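Local coordinates for protein RickCE (Rickettsia bellii, PDB 5HAM) that probably acts as a CE-clan deubiquitinase, a bacterial effector protease that would cleave ubiquitin from conjugates, here represented by the part holding its catalytic domain, at residues Y9-L22 and G212-K224. Residues are numbered along the deposited sequence; the frame is centred on the assembly and turned at random.
Sequences YTENEITHLLTAQL and GVFTVDNGIKIAK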
# COMPACT_ATOMS: atom_id res chain seq x y z
N TYR A 9 8.79 1.44 7.43
CA TYR A 9 8.90 0.01 7.14
C TYR A 9 8.73 -0.23 5.65
O TYR A 9 7.94 0.44 4.99
CB TYR A 9 7.80 -0.79 7.84
CG TYR A 9 7.98 -1.04 9.31
CD1 TYR A 9 8.74 -0.20 10.10
CD2 TYR A 9 7.38 -2.14 9.91
CE1 TYR A 9 8.89 -0.44 11.46
CE2 TYR A 9 7.53 -2.39 11.26
CZ TYR A 9 8.29 -1.54 12.03
OH TYR A 9 8.43 -1.78 13.37
N THR A 10 9.43 -1.22 5.14
CA THR A 10 9.16 -1.69 3.79
C THR A 10 8.42 -3.01 3.90
O THR A 10 8.32 -3.59 4.98
CB THR A 10 10.46 -1.91 3.04
OG1 THR A 10 11.07 -3.10 3.54
CG2 THR A 10 11.38 -0.74 3.29
N GLU A 11 7.91 -3.49 2.77
CA GLU A 11 7.18 -4.75 2.72
C GLU A 11 8.01 -5.91 3.29
O GLU A 11 7.47 -6.86 3.84
CB GLU A 11 6.78 -5.06 1.27
CG GLU A 11 5.92 -6.29 1.11
CD GLU A 11 5.58 -6.57 -0.34
OE1 GLU A 11 5.85 -5.69 -1.20
OE2 GLU A 11 5.04 -7.66 -0.63
N ASN A 12 9.32 -5.79 3.14
CA ASN A 12 10.23 -6.84 3.55
C ASN A 12 10.16 -7.07 5.05
O ASN A 12 10.05 -8.21 5.50
CB ASN A 12 11.64 -6.49 3.10
CG ASN A 12 12.58 -7.65 3.21
OD1 ASN A 12 13.63 -7.56 3.84
ND2 ASN A 12 12.18 -8.77 2.62
N GLU A 13 10.20 -6.00 5.82
CA GLU A 13 10.11 -6.11 7.27
C GLU A 13 8.73 -6.56 7.70
O GLU A 13 8.60 -7.40 8.58
CB GLU A 13 10.40 -4.77 7.95
CG GLU A 13 11.85 -4.44 8.03
CD GLU A 13 12.32 -3.61 6.87
OE1 GLU A 13 11.49 -3.26 5.99
OE2 GLU A 13 13.53 -3.30 6.84
N ILE A 14 7.71 -5.97 7.10
CA ILE A 14 6.35 -6.28 7.47
C ILE A 14 6.11 -7.79 7.31
O ILE A 14 5.62 -8.45 8.22
CB ILE A 14 5.36 -5.45 6.64
CG1 ILE A 14 5.44 -3.99 7.09
CG2 ILE A 14 3.95 -5.97 6.79
CD1 ILE A 14 4.66 -3.05 6.21
N THR A 15 6.52 -8.31 6.17
CA THR A 15 6.40 -9.73 5.84
C THR A 15 7.16 -10.61 6.83
O THR A 15 6.62 -11.60 7.31
CB THR A 15 6.85 -9.98 4.38
OG1 THR A 15 5.89 -9.39 3.50
CG2 THR A 15 6.92 -11.43 4.07
N HIS A 16 8.40 -10.24 7.15
CA HIS A 16 9.21 -11.02 8.11
C HIS A 16 8.64 -10.98 9.52
O HIS A 16 8.56 -12.00 10.20
CB HIS A 16 10.64 -10.49 8.17
CG HIS A 16 11.39 -10.63 6.88
ND1 HIS A 16 12.58 -9.99 6.63
CD2 HIS A 16 11.11 -11.34 5.76
CE1 HIS A 16 13.00 -10.29 5.42
NE2 HIS A 16 12.12 -11.10 4.87
N LEU A 17 8.28 -9.78 9.96
CA LEU A 17 7.68 -9.60 11.27
C LEU A 17 6.42 -10.44 11.41
O LEU A 17 6.20 -11.06 12.45
CB LEU A 17 7.39 -8.12 11.50
CG LEU A 17 8.67 -7.38 11.87
CD1 LEU A 17 8.50 -5.88 11.72
CD2 LEU A 17 9.04 -7.78 13.29
N LEU A 18 5.60 -10.47 10.36
CA LEU A 18 4.35 -11.22 10.39
C LEU A 18 4.62 -12.71 10.43
O LEU A 18 4.09 -13.42 11.29
CB LEU A 18 3.48 -10.89 9.19
CG LEU A 18 2.73 -9.55 9.27
CD1 LEU A 18 2.08 -9.25 7.93
CD2 LEU A 18 1.70 -9.58 10.38
N THR A 19 5.44 -13.17 9.50
CA THR A 19 5.85 -14.57 9.43
C THR A 19 6.47 -15.08 10.74
O THR A 19 6.19 -16.19 11.17
CB THR A 19 6.82 -14.76 8.25
OG1 THR A 19 6.10 -14.58 7.04
CG2 THR A 19 7.43 -16.15 8.27
N ALA A 20 7.29 -14.24 11.37
CA ALA A 20 7.95 -14.62 12.62
C ALA A 20 6.97 -14.74 13.79
O ALA A 20 7.20 -15.50 14.73
CB ALA A 20 9.05 -13.62 12.95
N GLN A 21 5.87 -14.00 13.73
CA GLN A 21 4.94 -13.99 14.84
C GLN A 21 3.64 -14.72 14.53
O GLN A 21 2.67 -14.61 15.29
CB GLN A 21 4.66 -12.56 15.27
CG GLN A 21 5.75 -11.96 16.14
CD GLN A 21 5.46 -10.51 16.47
OE1 GLN A 21 5.62 -9.64 15.62
NE2 GLN A 21 5.02 -10.25 17.70
N LEU A 22 3.61 -15.45 13.42
CA LEU A 22 2.42 -16.21 13.04
C LEU A 22 2.74 -17.66 12.67
O LEU A 22 3.58 -17.91 11.82
CB LEU A 22 1.70 -15.52 11.88
CG LEU A 22 0.91 -14.26 12.22
CD1 LEU A 22 0.42 -13.53 10.97
CD2 LEU A 22 -0.26 -14.62 13.12
N GLY A 212 3.78 1.00 9.37
CA GLY A 212 4.27 -0.36 9.30
C GLY A 212 4.33 -1.03 10.67
O GLY A 212 4.11 -2.24 10.79
N VAL A 213 4.63 -0.23 11.70
CA VAL A 213 4.69 -0.76 13.05
C VAL A 213 3.34 -1.35 13.44
O VAL A 213 3.26 -2.50 13.87
CB VAL A 213 5.10 0.34 14.07
CG1 VAL A 213 5.42 -0.27 15.42
CG2 VAL A 213 6.30 1.13 13.57
N PHE A 214 2.28 -0.56 13.25
CA PHE A 214 0.92 -0.98 13.61
C PHE A 214 0.27 -1.97 12.64
O PHE A 214 -0.55 -2.79 13.05
CB PHE A 214 0.02 0.24 13.82
CG PHE A 214 0.23 0.90 15.14
CD1 PHE A 214 -0.41 0.42 16.28
CD2 PHE A 214 1.10 1.98 15.26
CE1 PHE A 214 -0.22 1.01 17.50
CE2 PHE A 214 1.31 2.58 16.48
CZ PHE A 214 0.64 2.09 17.62
N THR A 215 0.62 -1.87 11.36
CA THR A 215 0.20 -2.86 10.39
C THR A 215 0.57 -4.25 10.90
O THR A 215 -0.24 -5.17 10.86
CB THR A 215 0.87 -2.62 9.03
OG1 THR A 215 0.25 -1.50 8.39
CG2 THR A 215 0.74 -3.85 8.13
N VAL A 216 1.79 -4.38 11.40
CA VAL A 216 2.25 -5.67 11.87
C VAL A 216 1.47 -6.09 13.10
O VAL A 216 0.96 -7.20 13.18
CB VAL A 216 3.77 -5.64 12.19
CG1 VAL A 216 4.20 -6.90 12.98
CG2 VAL A 216 4.60 -5.44 10.89
N ASP A 217 1.39 -5.20 14.07
CA ASP A 217 0.71 -5.53 15.32
C ASP A 217 -0.79 -5.80 15.11
O ASP A 217 -1.32 -6.77 15.67
CB ASP A 217 0.92 -4.43 16.35
CG ASP A 217 0.68 -4.92 17.76
OD1 ASP A 217 1.58 -5.58 18.33
OD2 ASP A 217 -0.42 -4.64 18.30
N ASN A 218 -1.45 -4.98 14.31
CA ASN A 218 -2.87 -5.18 14.02
C ASN A 218 -3.11 -6.50 13.30
O ASN A 218 -3.99 -7.27 13.69
CB ASN A 218 -3.47 -4.02 13.20
CG ASN A 218 -3.41 -2.70 13.94
OD1 ASN A 218 -3.39 -2.68 15.17
ND2 ASN A 218 -3.38 -1.60 13.20
N GLY A 219 -2.31 -6.78 12.27
CA GLY A 219 -2.47 -8.00 11.49
C GLY A 219 -2.36 -9.24 12.35
O GLY A 219 -3.21 -10.12 12.32
N ILE A 220 -1.30 -9.29 13.15
CA ILE A 220 -1.12 -10.36 14.11
C ILE A 220 -2.29 -10.51 15.08
O ILE A 220 -2.81 -11.61 15.29
CB ILE A 220 0.15 -10.11 14.92
CG1 ILE A 220 1.36 -10.22 14.00
CG2 ILE A 220 0.26 -11.10 16.06
CD1 ILE A 220 2.62 -9.82 14.66
N LYS A 221 -2.73 -9.40 15.65
CA LYS A 221 -3.83 -9.45 16.61
C LYS A 221 -5.15 -9.86 15.99
O LYS A 221 -5.83 -10.74 16.50
CB LYS A 221 -3.94 -8.14 17.40
CG LYS A 221 -3.15 -8.22 18.69
CD LYS A 221 -2.56 -6.90 19.07
CE LYS A 221 -1.78 -7.03 20.36
NZ LYS A 221 -1.30 -5.70 20.79
N ILE A 222 -5.51 -9.22 14.87
CA ILE A 222 -6.71 -9.56 14.16
C ILE A 222 -6.69 -11.01 13.71
O ILE A 222 -7.68 -11.72 13.86
CB ILE A 222 -6.89 -8.66 12.94
CG1 ILE A 222 -7.04 -7.20 13.39
CG2 ILE A 222 -8.11 -9.09 12.15
CD1 ILE A 222 -6.99 -6.19 12.23
N ALA A 223 -5.56 -11.46 13.17
CA ALA A 223 -5.42 -12.87 12.77
C ALA A 223 -5.79 -13.82 13.93
O ALA A 223 -6.48 -14.82 13.72
CB ALA A 223 -4.01 -13.16 12.29
N LYS A 224 -5.36 -13.47 15.14
CA LYS A 224 -5.58 -14.30 16.32
C LYS A 224 -6.92 -14.02 17.03
O LYS A 224 -7.20 -14.59 18.09
CB LYS A 224 -4.39 -14.17 17.29
CG LYS A 224 -3.05 -14.55 16.64
CD LYS A 224 -1.86 -14.42 17.55
CE LYS A 224 -0.59 -14.82 16.80
NZ LYS A 224 0.68 -14.69 17.59
O HOH W 1 6.30 2.31 8.67
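Y9, just before helix 11-20, meets G212 near the start of helix 211-223; the short helical segments run side by side, their axes 9.6 Å apart at closest approach and crossing at -29°, so the N-to-C directions are nearly aligned. The Y9 ring lies against the first turns of helix 211-223: CD2 comes within 3.3 Å of G212 C, V213 N stands over one face near the rim, and V213 CG2 rests 3.7 Å from CZ. With CG beside its own backbone N (chi1 -77°), the ring extends along that helix, and its hydroxyl bonds to H246 of helix 238-251. G212, lacking a side chain, lets Y9 CB and the ring lie directly on the helix backbone (Y9 CB to G212 CA 3.8 Å); one water accepts from both Y9 N and G212 N.

Farther along, both V216 branches pack on L17, CG1 lying 3.7 Å from L17 CB with the side chains at about a right angle, and CG2 also reaches I14 and the Y9 ring edge. L18 reaches across with CD2 to I220 CG1 (3.7 Å). I220 CD1 projects onto the Q21 amide, 3.2 Å from OE1, an apolar contact against a polar group. K224, extended beyond CG, sends NZ to the Q21 carbonyl O at 3.0 Å; the C=O...N angle of 167° puts the donor nearly in line with the carbonyl, and L22 CD2 packs on the lysine CE.

T10 and E13 form a capping box: T10 OG1 accepts from N12 N, and T10 N donates to E13 OE1 (3.0 Å). W147, touching I14 and T215, and V29 and F27, touching L18 and L22, pack the pair against the five-stranded mixed sheet. The contact is mostly apolar and buried; its one direct hydrogen bond is K224 NZ to Q21 O, and the opposite end is water-mediated, so apolar packing supplies most of the surface and polar links mark its two ends.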